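Local atomic coordinates of Thg1-like uncharacterized protein (Bacillus thuringiensis, PDB entry 4KGM), a protein that binds ATP and two magnesium ions in a polymerase palm-like domain and, like Thg1 enzymes, probably adds a nucleotide to the 5' end of tRNA. Residues V140-I145 with K228-V233; H35-G40 with P121-A126; Q62-A67 with Q90-N95; R28-H33 with S74-I79. All coordinates share one frame; numbering follows the deposited sequence. Where two conformers were deposited one is given.

Contact 1 of 4, residues V140-I145 with K228-V233; sequences VANYFI and KDREYV
The Arg230 guanidinium takes Ala141 CB over the centre of one face, 3.9 Å above the plane, with the Asn142 side chain at its edge. The Phe144 ring carries its neighbour Tyr143 on one face, with CD2 over the centre, and receives Val233 CG1 obliquely, 3.6 Å from Phe144 CD2. This is packing beside the sheet of the palm-like domain: the first turn of helix 140-160 lies on Val233 of helix 231-237 and on Arg230 in the approach to it, while Phe144 also reaches Leu69 and Tyr71 on strand 67-73.

Val233 carries the apolar part. Its CG1, anti to the backbone N (chi1 173°), touches both Phe144 and Val140, with Val140 CG1 3.7 Å from Val233 CG1.

The Arg230 chain is bent at chi3 (57°), swinging NE out of the extended line, and crosses Ile145 at about a right angle, Ile145 CD1 lying 3.6 Å from Arg230 NH1. A long, weak ion pair joins Arg230 NH2 to Glu234. Met8 of the second subunit packs on Asn142 and Tyr143. One water bridges the two segments, accepting from Asn142 N at 2.9 Å and, weakly, from Arg230 NH2 at 3.0 Å.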
# COMPACT_ATOMS: atom_id res chain seq x y z
N VAL A 140 14.84 -14.16 -8.86
CA VAL A 140 14.45 -15.23 -7.95
C VAL A 140 15.67 -16.04 -7.51
O VAL A 140 15.86 -16.29 -6.32
CB VAL A 140 13.41 -16.17 -8.57
CG1 VAL A 140 13.00 -17.25 -7.58
CG2 VAL A 140 12.20 -15.37 -9.03
N ALA A 141 16.49 -16.45 -8.47
CA ALA A 141 17.73 -17.15 -8.17
C ALA A 141 18.60 -16.27 -7.29
O ALA A 141 19.14 -16.72 -6.28
CB ALA A 141 18.46 -17.52 -9.45
N ASN A 142 18.72 -15.00 -7.67
CA ASN A 142 19.48 -14.03 -6.90
C ASN A 142 18.97 -13.86 -5.46
O ASN A 142 19.73 -13.48 -4.57
CB ASN A 142 19.52 -12.67 -7.61
CG ASN A 142 20.41 -12.67 -8.83
OD1 ASN A 142 19.95 -12.50 -9.95
ND2 ASN A 142 21.71 -12.85 -8.61
N TYR A 143 17.70 -14.15 -5.24
CA TYR A 143 17.14 -14.08 -3.89
C TYR A 143 17.71 -15.18 -2.99
O TYR A 143 18.17 -14.91 -1.88
CB TYR A 143 15.61 -14.18 -3.90
CG TYR A 143 15.04 -14.31 -2.50
CD1 TYR A 143 14.89 -13.21 -1.68
CD2 TYR A 143 14.66 -15.56 -2.00
CE1 TYR A 143 14.38 -13.33 -0.40
CE2 TYR A 143 14.16 -15.69 -0.72
CZ TYR A 143 14.02 -14.57 0.07
OH TYR A 143 13.51 -14.69 1.35
N PHE A 144 17.66 -16.41 -3.48
CA PHE A 144 18.16 -17.55 -2.72
C PHE A 144 19.68 -17.52 -2.60
O PHE A 144 20.24 -17.95 -1.59
CB PHE A 144 17.68 -18.86 -3.34
CG PHE A 144 16.19 -19.03 -3.30
CD1 PHE A 144 15.55 -19.41 -2.14
CD2 PHE A 144 15.42 -18.80 -4.44
CE1 PHE A 144 14.17 -19.57 -2.10
CE2 PHE A 144 14.05 -18.95 -4.41
CZ PHE A 144 13.42 -19.34 -3.24
N ILE A 145 20.35 -17.01 -3.63
CA ILE A 145 21.79 -16.78 -3.57
C ILE A 145 22.10 -15.79 -2.45
O ILE A 145 23.07 -15.96 -1.71
CB ILE A 145 22.33 -16.22 -4.91
CG1 ILE A 145 22.23 -17.28 -6.01
CG2 ILE A 145 23.77 -15.76 -4.76
CD1 ILE A 145 22.55 -16.75 -7.39
N LYS A 228 26.29 -21.28 -8.22
CA LYS A 228 27.01 -22.16 -9.13
C LYS A 228 26.05 -23.11 -9.85
O LYS A 228 26.47 -23.93 -10.67
CB LYS A 228 28.09 -22.95 -8.38
N ASP A 229 24.77 -23.00 -9.54
CA ASP A 229 23.74 -23.81 -10.19
C ASP A 229 22.39 -23.10 -10.13
O ASP A 229 21.52 -23.45 -9.33
CB ASP A 229 23.65 -25.20 -9.54
CG ASP A 229 22.73 -26.14 -10.30
OD1 ASP A 229 22.50 -25.90 -11.50
OD2 ASP A 229 22.23 -27.11 -9.69
N ARG A 230 22.23 -22.10 -10.98
CA ARG A 230 21.05 -21.24 -10.95
C ARG A 230 19.78 -21.93 -11.46
O ARG A 230 18.67 -21.56 -11.08
CB ARG A 230 21.31 -19.95 -11.73
CG ARG A 230 22.39 -19.08 -11.12
CD ARG A 230 22.81 -17.96 -12.07
NE ARG A 230 21.67 -17.13 -12.45
CZ ARG A 230 21.31 -16.02 -11.82
NH1 ARG A 230 22.00 -15.60 -10.77
NH2 ARG A 230 20.26 -15.33 -12.25
N GLU A 231 19.96 -22.94 -12.31
CA GLU A 231 18.82 -23.67 -12.87
C GLU A 231 18.10 -24.47 -11.78
O GLU A 231 16.94 -24.85 -11.94
CB GLU A 231 19.28 -24.58 -14.02
CG GLU A 231 18.17 -25.41 -14.68
CD GLU A 231 17.09 -24.55 -15.32
OE1 GLU A 231 15.96 -25.06 -15.49
OE2 GLU A 231 17.37 -23.39 -15.68
N TYR A 232 18.79 -24.72 -10.67
CA TYR A 232 18.20 -25.40 -9.53
C TYR A 232 16.98 -24.65 -9.01
O TYR A 232 16.01 -25.25 -8.55
CB TYR A 232 19.24 -25.55 -8.41
CG TYR A 232 18.74 -26.29 -7.19
CD1 TYR A 232 18.72 -27.68 -7.15
CD2 TYR A 232 18.30 -25.59 -6.06
CE1 TYR A 232 18.26 -28.35 -6.03
CE2 TYR A 232 17.84 -26.26 -4.94
CZ TYR A 232 17.83 -27.64 -4.93
OH TYR A 232 17.38 -28.32 -3.82
N VAL A 233 17.03 -23.32 -9.10
CA VAL A 233 15.91 -22.48 -8.72
C VAL A 233 15.08 -22.08 -9.94
O VAL A 233 13.85 -22.17 -9.92
CB VAL A 233 16.39 -21.20 -8.00
CG1 VAL A 233 15.22 -20.25 -7.77
CG2 VAL A 233 17.07 -21.55 -6.68
O HOH W 1 18.22 -14.25 -10.38

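Contact 2 of 4, residues H35-G40 with P121-A126; sequences HTYTKG and PDKPLA. With ATP (adenosine-5'-triphosphate), chain E.
Tyr37 and Ala126 bring the two backbones to 7.1 Å, CA to CA, where the weakly bonded turn of helix 34-37 passes the irregular run 121-126 that leads into strand 128-134. Tyr37 carries most of the contact. Its CG is anti to the backbone N (chi1 -179°), and the ring reaches the 121-126 loop, offering one face to Ala126, whose CB makes a CH-pi contact 3.9 Å from the ring centroid, displaced toward the rim. Pro124 O sits in plane at the ring edge, 3.1 Å from Tyr37 CE1. A water at the same rim accepts from Tyr37 OH at 2.7 Å and donates to Pro124 O at 2.8 Å, linking hydroxyl and carbonyl.

Lys123 crosses Tyr37 at about a right angle, its CG 3.7 Å from Tyr37 CE1 and its CE close to the Tyr37 carbonyl oxygen. Its ammonium makes a cation-pi contact with Tyr120. The Tyr37 ring also stacks with Phe34 and packs on Phe112 and Met116 of helix 97-119.

Away from this loop, the turn meets the nucleotide. His35 ND1, in the conformer described, donates to ATP O2B at 2.6 Å (157°), and Thr38 CB lies 3.4 Å from ATP N3. The turn is thus a wall of the ATP pocket in this palm-like domain, with His35 bonding a phosphate oxygen, Thr38 touching the base and Tyr37 packed on the 121-126 loop.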
# COMPACT_ATOMS: atom_id res chain seq x y z
N HIS A 35 16.82 -16.34 19.99
CA HIS A 35 18.06 -16.31 20.77
C HIS A 35 17.76 -16.84 22.16
O HIS A 35 18.61 -17.44 22.81
CB HIS A 35 18.59 -14.88 20.86
CG HIS A 35 17.61 -13.90 21.42
ND1 HIS A 35 16.66 -13.26 20.64
CD2 HIS A 35 17.42 -13.45 22.68
CE1 HIS A 35 15.94 -12.47 21.40
NE2 HIS A 35 16.37 -12.56 22.65
N THR A 36 16.52 -16.61 22.61
CA THR A 36 16.05 -17.06 23.91
C THR A 36 15.47 -18.46 23.80
O THR A 36 15.73 -19.32 24.64
CB THR A 36 14.94 -16.12 24.44
OG1 THR A 36 15.46 -14.80 24.58
CG2 THR A 36 14.43 -16.61 25.79
N TYR A 37 14.69 -18.69 22.75
CA TYR A 37 14.04 -19.98 22.53
C TYR A 37 15.05 -21.10 22.32
O TYR A 37 14.84 -22.23 22.77
CB TYR A 37 13.08 -19.90 21.34
CG TYR A 37 12.35 -21.19 21.06
CD1 TYR A 37 11.19 -21.52 21.76
CD2 TYR A 37 12.80 -22.08 20.09
CE1 TYR A 37 10.51 -22.69 21.51
CE2 TYR A 37 12.12 -23.26 19.83
CZ TYR A 37 10.98 -23.56 20.55
OH TYR A 37 10.31 -24.73 20.30
N THR A 38 16.15 -20.79 21.63
CA THR A 38 17.18 -21.78 21.37
C THR A 38 18.23 -21.82 22.48
O THR A 38 19.12 -22.67 22.47
CB THR A 38 17.87 -21.56 20.01
OG1 THR A 38 18.53 -20.28 20.01
CG2 THR A 38 16.85 -21.60 18.88
N LYS A 39 18.13 -20.88 23.42
CA LYS A 39 19.01 -20.88 24.58
C LYS A 39 18.74 -22.10 25.44
O LYS A 39 17.92 -22.06 26.36
CB LYS A 39 18.82 -19.60 25.40
N GLY A 40 19.43 -23.19 25.13
CA GLY A 40 19.21 -24.46 25.80
C GLY A 40 19.32 -25.60 24.81
O GLY A 40 19.24 -26.77 25.17
N PRO A 121 8.81 -30.93 25.63
CA PRO A 121 7.53 -30.39 26.10
C PRO A 121 7.72 -29.26 27.12
O PRO A 121 6.75 -28.59 27.46
CB PRO A 121 6.87 -31.60 26.76
CG PRO A 121 8.01 -32.47 27.18
CD PRO A 121 9.07 -32.29 26.14
N ASP A 122 8.95 -29.07 27.58
CA ASP A 122 9.24 -28.01 28.55
C ASP A 122 9.54 -26.69 27.85
O ASP A 122 9.49 -25.62 28.48
CB ASP A 122 10.41 -28.42 29.44
N LYS A 123 9.86 -26.76 26.56
CA LYS A 123 10.13 -25.57 25.76
C LYS A 123 8.91 -24.65 25.75
O LYS A 123 7.78 -25.12 25.65
CB LYS A 123 10.48 -25.96 24.33
CG LYS A 123 11.76 -25.34 23.79
CD LYS A 123 12.98 -26.17 24.13
CE LYS A 123 14.23 -25.65 23.44
NZ LYS A 123 15.41 -26.52 23.68
N PRO A 124 9.14 -23.33 25.86
CA PRO A 124 8.03 -22.37 25.77
C PRO A 124 7.48 -22.30 24.35
O PRO A 124 8.05 -22.89 23.44
CB PRO A 124 8.69 -21.05 26.16
CG PRO A 124 10.12 -21.22 25.82
CD PRO A 124 10.43 -22.67 26.08
N LEU A 125 6.38 -21.58 24.17
CA LEU A 125 5.76 -21.47 22.86
C LEU A 125 6.64 -20.70 21.88
O LEU A 125 7.14 -19.62 22.19
CB LEU A 125 4.38 -20.82 22.97
CG LEU A 125 3.33 -21.66 23.69
CD1 LEU A 125 2.02 -20.90 23.81
CD2 LEU A 125 3.13 -22.97 22.96
N ALA A 126 6.83 -21.28 20.70
CA ALA A 126 7.58 -20.62 19.64
C ALA A 126 6.64 -19.82 18.74
O ALA A 126 5.55 -20.29 18.41
CB ALA A 126 8.35 -21.64 18.82
PG ATP E . 14.17 -11.62 16.24
O1G ATP E . 15.08 -10.57 15.65
O2G ATP E . 13.02 -11.07 17.05
O3G ATP E . 13.76 -12.70 15.26
PB ATP E . 16.09 -13.57 16.95
O1B ATP E . 15.30 -14.68 16.29
O2B ATP E . 16.91 -13.90 18.18
O3B ATP E . 15.10 -12.36 17.34
PA ATP E . 17.82 -13.83 14.79
O1A ATP E . 18.95 -13.05 14.16
O2A ATP E . 16.76 -14.48 13.93
O3A ATP E . 17.08 -12.90 15.87
O5' ATP E . 18.44 -14.97 15.75
C5' ATP E . 18.44 -16.34 15.37
C4' ATP E . 18.94 -17.18 16.54
O4' ATP E . 18.53 -18.55 16.40
C3' ATP E . 20.46 -17.18 16.63
O3' ATP E . 20.87 -16.45 17.79
C2' ATP E . 20.87 -18.63 16.75
O2' ATP E . 21.68 -18.82 17.91
C1' ATP E . 19.57 -19.41 16.88
N9 ATP E . 19.62 -20.66 16.09
C8 ATP E . 19.32 -20.79 14.78
N7 ATP E . 19.47 -22.08 14.37
C5 ATP E . 19.87 -22.80 15.43
C6 ATP E . 20.21 -24.22 15.70
N6 ATP E . 20.14 -25.15 14.71
N1 ATP E . 20.58 -24.55 16.95
C2 ATP E . 20.64 -23.64 17.94
N3 ATP E . 20.35 -22.34 17.77
C4 ATP E . 19.97 -21.86 16.56
O HOH W 2 7.94 -24.93 21.53

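Contact 3 of 4, residues Q62-A67 with Q90-N95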
# COMPACT_ATOMS: atom_id res chain seq x y z
N GLN A 62 3.17 -28.24 1.39
CA GLN A 62 2.02 -29.10 1.14
C GLN A 62 0.71 -28.33 1.16
O GLN A 62 -0.27 -28.75 0.55
CB GLN A 62 1.96 -30.23 2.17
CG GLN A 62 3.04 -31.29 2.02
CD GLN A 62 3.21 -32.15 3.26
OE1 GLN A 62 2.95 -31.70 4.38
NE2 GLN A 62 3.64 -33.39 3.06
N ASN A 63 0.69 -27.20 1.86
CA ASN A 63 -0.56 -26.47 2.08
C ASN A 63 -0.64 -25.10 1.41
O ASN A 63 -1.63 -24.40 1.55
CB ASN A 63 -0.84 -26.34 3.57
CG ASN A 63 -1.32 -27.63 4.20
OD1 ASN A 63 -2.52 -27.92 4.23
ND2 ASN A 63 -0.38 -28.43 4.69
N ILE A 64 0.41 -24.73 0.67
CA ILE A 64 0.43 -23.43 0.00
C ILE A 64 0.27 -23.57 -1.51
O ILE A 64 1.08 -24.20 -2.18
CB ILE A 64 1.73 -22.66 0.32
CG1 ILE A 64 1.76 -22.26 1.80
CG2 ILE A 64 1.84 -21.42 -0.55
CD1 ILE A 64 3.04 -21.57 2.22
N MET A 65 -0.80 -22.97 -2.03
CA MET A 65 -1.09 -23.03 -3.46
C MET A 65 0.01 -22.36 -4.28
O MET A 65 0.32 -21.18 -4.08
CB MET A 65 -2.44 -22.36 -3.76
CG MET A 65 -2.82 -22.35 -5.23
SD MET A 65 -4.39 -21.51 -5.56
CE MET A 65 -5.47 -22.34 -4.40
N GLY A 66 0.60 -23.12 -5.20
CA GLY A 66 1.64 -22.60 -6.07
C GLY A 66 3.05 -22.71 -5.52
O GLY A 66 4.00 -22.22 -6.13
N ALA A 67 3.19 -23.36 -4.36
CA ALA A 67 4.50 -23.53 -3.74
C ALA A 67 5.42 -24.41 -4.58
O ALA A 67 5.06 -25.53 -4.94
CB ALA A 67 4.36 -24.10 -2.33
N GLN A 90 -4.84 -19.89 -10.43
CA GLN A 90 -5.35 -18.98 -9.41
C GLN A 90 -4.26 -18.69 -8.38
O GLN A 90 -3.26 -19.40 -8.32
CB GLN A 90 -6.57 -19.58 -8.72
CG GLN A 90 -7.71 -19.94 -9.67
CD GLN A 90 -8.24 -18.73 -10.42
OE1 GLN A 90 -9.01 -17.94 -9.87
NE2 GLN A 90 -7.82 -18.58 -11.67
N SER A 91 -4.46 -17.65 -7.58
CA SER A 91 -3.49 -17.28 -6.57
C SER A 91 -3.95 -17.65 -5.16
O SER A 91 -5.14 -17.59 -4.85
CB SER A 91 -3.18 -15.78 -6.63
OG SER A 91 -2.37 -15.47 -7.75
N TRP A 92 -2.99 -18.05 -4.33
CA TRP A 92 -3.26 -18.36 -2.93
C TRP A 92 -3.86 -17.14 -2.25
O TRP A 92 -3.23 -16.08 -2.19
CB TRP A 92 -1.97 -18.77 -2.22
CG TRP A 92 -2.20 -19.42 -0.89
CD1 TRP A 92 -3.23 -20.25 -0.55
CD2 TRP A 92 -1.38 -19.30 0.28
NE1 TRP A 92 -3.11 -20.65 0.76
CE2 TRP A 92 -1.98 -20.08 1.29
CE3 TRP A 92 -0.21 -18.60 0.57
CZ2 TRP A 92 -1.44 -20.19 2.57
CZ3 TRP A 92 0.33 -18.71 1.84
CH2 TRP A 92 -0.29 -19.50 2.82
N PHE A 93 -5.09 -17.29 -1.75
CA PHE A 93 -5.82 -16.19 -1.11
C PHE A 93 -5.97 -14.98 -2.03
O PHE A 93 -6.12 -13.85 -1.56
CB PHE A 93 -5.16 -15.78 0.21
CG PHE A 93 -5.23 -16.83 1.28
CD1 PHE A 93 -6.40 -17.55 1.50
CD2 PHE A 93 -4.13 -17.10 2.08
CE1 PHE A 93 -6.46 -18.51 2.49
CE2 PHE A 93 -4.19 -18.06 3.08
CZ PHE A 93 -5.36 -18.77 3.28
N GLU A 94 -5.93 -15.22 -3.34
CA GLU A 94 -6.03 -14.17 -4.34
C GLU A 94 -4.93 -13.11 -4.18
O GLU A 94 -5.15 -11.93 -4.44
CB GLU A 94 -7.41 -13.51 -4.31
CG GLU A 94 -8.56 -14.48 -4.53
CD GLU A 94 -9.90 -13.87 -4.19
OE1 GLU A 94 -9.96 -13.00 -3.29
OE2 GLU A 94 -10.91 -14.25 -4.83
N ASN A 95 -3.75 -13.57 -3.76
CA ASN A 95 -2.60 -12.69 -3.52
C ASN A 95 -2.83 -11.59 -2.49
O ASN A 95 -2.19 -10.54 -2.54
CB ASN A 95 -2.07 -12.11 -4.84
CG ASN A 95 -0.87 -12.89 -5.37
OD1 ASN A 95 -0.59 -14.00 -4.94
ND2 ASN A 95 -0.16 -12.29 -6.32
O HOH W 3 -0.31 -18.90 -5.48
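Ile64 lies over one face of the Trp92 indole, its CG1 making a CH-pi contact 3.9 Å from the centroid of the six-membered ring, 22° off the normal. Ile64 CG2 covers the same face nearer its rim, 3.7 Å from Trp92 CE3. The Met65 backbone N stands above this face too, over the pyrrole end, and Met65 CB is 3.9 Å from Trp92 CD1. On the opposite face Phe93 folds back, its CE2 3.3 Å above the plane, leaving the indole between its own neighbour and the 62-67 segment.

The Met65 side chain reaches the backbone of residues 90-91. Its CG is anti to the backbone N (chi1 179°), and SD ends 3.7 Å from Gln90 O. A water joins the backbones nearby, donating to Met65 O at 2.7 Å and accepting from Trp92 N at 3.0 Å.

Both segments turn sharply. Ile64 to Ala67 form a type II turn with Gly66 at positive phi, and Phe93, Glu94 and Asn95 all adopt left-handed backbone conformations. The first turn carries the chain from helix 47-63 into strand 67-73. Trp92 also packs on Val103 and Ser104 of helix 97-119, while Ile64 rests on Ile79 and Ile81 of strand 76-81, so the contact lies between helix 97-119, the end of helix 47-63 and strand 76-81.

Contact 4 of 4, residues R28-H33 with S74-I79. With MG (magnesium ion), chain G; MG (magnesium ion), chain H; ATP (adenosine-5'-triphosphate), chain E.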
# COMPACT_ATOMS: atom_id res chain seq x y z
N ARG A 28 8.83 -15.07 3.42
CA ARG A 28 9.82 -15.42 4.43
C ARG A 28 9.22 -15.44 5.84
O ARG A 28 8.51 -14.52 6.25
CB ARG A 28 11.05 -14.51 4.38
CG ARG A 28 12.18 -14.99 5.29
CD ARG A 28 13.52 -14.32 4.98
NE ARG A 28 13.56 -12.91 5.37
CZ ARG A 28 13.63 -11.91 4.50
NH1 ARG A 28 13.68 -12.15 3.20
NH2 ARG A 28 13.65 -10.65 4.94
N ILE A 29 9.50 -16.52 6.56
CA ILE A 29 9.03 -16.67 7.93
C ILE A 29 10.25 -16.74 8.85
O ILE A 29 11.15 -17.52 8.62
CB ILE A 29 8.18 -17.95 8.07
CG1 ILE A 29 6.86 -17.77 7.34
CG2 ILE A 29 7.91 -18.28 9.52
CD1 ILE A 29 6.30 -19.06 6.79
N ASP A 30 10.28 -15.90 9.87
CA ASP A 30 11.42 -15.85 10.78
C ASP A 30 10.99 -15.98 12.24
O ASP A 30 10.09 -15.27 12.70
CB ASP A 30 12.21 -14.56 10.58
CG ASP A 30 13.55 -14.57 11.30
OD1 ASP A 30 13.58 -14.24 12.50
OD2 ASP A 30 14.57 -14.91 10.66
N GLY A 31 11.64 -16.88 12.97
CA GLY A 31 11.32 -17.12 14.37
C GLY A 31 11.51 -15.90 15.25
O GLY A 31 12.50 -15.18 15.13
N ALA A 32 10.55 -15.67 16.14
CA ALA A 32 10.61 -14.52 17.04
C ALA A 32 11.42 -14.83 18.29
O ALA A 32 11.15 -15.81 19.00
CB ALA A 32 9.20 -14.08 17.42
N HIS A 33 12.42 -13.99 18.56
CA HIS A 33 13.28 -14.13 19.73
C HIS A 33 13.88 -15.53 19.85
O HIS A 33 13.83 -16.14 20.92
CB HIS A 33 12.52 -13.79 21.01
CG HIS A 33 11.90 -12.42 21.00
ND1 HIS A 33 12.65 -11.27 20.87
CD2 HIS A 33 10.61 -12.03 21.12
CE1 HIS A 33 11.84 -10.22 20.90
NE2 HIS A 33 10.60 -10.65 21.05
N SER A 74 18.99 -21.37 9.64
CA SER A 74 18.81 -20.85 10.99
C SER A 74 17.35 -20.94 11.43
O SER A 74 16.77 -22.03 11.49
CB SER A 74 19.30 -19.40 11.09
OG SER A 74 20.62 -19.27 10.61
N ASP A 75 16.75 -19.79 11.74
CA ASP A 75 15.37 -19.75 12.19
C ASP A 75 14.45 -19.11 11.15
O ASP A 75 13.35 -18.65 11.48
CB ASP A 75 15.26 -18.98 13.51
CG ASP A 75 15.58 -17.51 13.35
OD1 ASP A 75 16.39 -17.17 12.46
OD2 ASP A 75 15.02 -16.69 14.11
N GLU A 76 14.89 -19.08 9.90
CA GLU A 76 14.10 -18.47 8.84
C GLU A 76 13.68 -19.47 7.77
O GLU A 76 14.37 -20.46 7.52
CB GLU A 76 14.85 -17.30 8.20
CG GLU A 76 15.87 -17.72 7.16
CD GLU A 76 16.44 -16.54 6.40
OE1 GLU A 76 16.51 -15.43 6.98
OE2 GLU A 76 16.81 -16.72 5.22
N ILE A 77 12.53 -19.21 7.16
CA ILE A 77 12.00 -20.07 6.11
C ILE A 77 11.51 -19.24 4.92
O ILE A 77 10.55 -18.48 5.05
CB ILE A 77 10.82 -20.93 6.63
CG1 ILE A 77 11.30 -21.89 7.72
CG2 ILE A 77 10.19 -21.71 5.49
CD1 ILE A 77 10.21 -22.80 8.24
N SER A 78 12.17 -19.39 3.78
CA SER A 78 11.76 -18.69 2.57
C SER A 78 11.00 -19.64 1.65
O SER A 78 11.42 -20.78 1.44
CB SER A 78 12.97 -18.11 1.83
OG SER A 78 13.52 -17.02 2.55
N ILE A 79 9.88 -19.16 1.11
CA ILE A 79 9.05 -19.98 0.23
C ILE A 79 8.83 -19.29 -1.12
O ILE A 79 8.39 -18.14 -1.17
CB ILE A 79 7.69 -20.27 0.87
CG1 ILE A 79 7.88 -20.84 2.28
CG2 ILE A 79 6.87 -21.21 -0.00
CD1 ILE A 79 6.61 -20.86 3.11
MG MG G . 14.45 -14.66 14.39
MG MG H . 16.55 -14.89 11.90
PG ATP E . 14.17 -11.62 16.24
O1G ATP E . 15.08 -10.57 15.65
O2G ATP E . 13.02 -11.07 17.05
O3G ATP E . 13.76 -12.70 15.26
PB ATP E . 16.09 -13.57 16.95
O1B ATP E . 15.30 -14.68 16.29
O2B ATP E . 16.91 -13.90 18.18
O3B ATP E . 15.10 -12.36 17.34
PA ATP E . 17.82 -13.83 14.79
O1A ATP E . 18.95 -13.05 14.16
O2A ATP E . 16.76 -14.48 13.93
O3A ATP E . 17.08 -12.90 15.87
O5' ATP E . 18.44 -14.97 15.75
C5' ATP E . 18.44 -16.34 15.37
C4' ATP E . 18.94 -17.18 16.54
O4' ATP E . 18.53 -18.55 16.40
C3' ATP E . 20.46 -17.18 16.63
O3' ATP E . 20.87 -16.45 17.79
C2' ATP E . 20.87 -18.63 16.75
O2' ATP E . 21.68 -18.82 17.91
C1' ATP E . 19.57 -19.41 16.88
N9 ATP E . 19.62 -20.66 16.09
C8 ATP E . 19.32 -20.79 14.78
N7 ATP E . 19.47 -22.08 14.37
C5 ATP E . 19.87 -22.80 15.43
C6 ATP E . 20.21 -24.22 15.70
N6 ATP E . 20.14 -25.15 14.71
N1 ATP E . 20.58 -24.55 16.95
C2 ATP E . 20.64 -23.64 17.94
N3 ATP E . 20.35 -22.34 17.77
C4 ATP E . 19.97 -21.86 16.56
O HOH W 4 16.93 -13.37 10.71
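Asp30 and Asp75 share two magnesium ions, each carboxylate giving one oxygen to each metal. The first ion is bound by Asp30 OD1, Asp75 OD2 (each at 2.1 Å), Gly31 O and one oxygen from each of the three ATP phosphates. The second is held by Asp30 OD2 at 2.3 Å, Asp75 OD1 at 2.4 Å, ATP O2A and a water. The carboxylate planes are 82° apart, and Asp75 CG lies between its backbone N and carbonyl carbon (chi1 67°), which puts CG on the side of the metals. His33 N adds a weak hydrogen bond to ATP O2G.

Antiparallel pairing leads up to the metals. Ile29 and Ile77 form a hydrogen-bonded pair, Ile29 N to Ile77 O at 2.7 Å and Ile77 N to Ile29 O at 2.6 Å, and Gly31 N bonds to Asp75 O at 2.9 Å.

On the face with Asp30 lie Arg28, Glu76 and Ser78. Arg28 CD packs 3.6 Å from Ser78 OG, while the polar ends pair beyond the two strands: Glu76 with Arg147 (salt bridge), Ser78 and Arg28 with Tyr143, Arg28 also with Glu12 of the second subunit. Ile29 and Ile77 fill the other face, Ile77 against helix 47-63.

Asp30 on strand 25-31 and Asp75 just before strand 76-81, with ATP O2A bridging both ions, are consistent with two-metal-ion chemistry, the cations probably offsetting the crowded oxygens and polarising the alpha phosphate.

From the N terminus the chain first lays down 28-33 and then, almost at once, 35-40, so strand 25-31 and the turn after it open contacts 4 and 2 together around ATP. Segment 62-67 opens contact 3 before 74-79 closes contact 4; these two cross, and they touch through Ile64 and Ile79. Contact 3 closes at 90-95, nested inside the loop that 121-126 completes for contact 2, which in turn crosses contact 4. Contact 1 follows in series, joining helices 140-160 and 231-237 on the opposite side of the chain's centre from contact 2. Tyr143 OH links it to contact 4, probably hydrogen-bonding Ser78 and Arg28, and so ties helix to sheet.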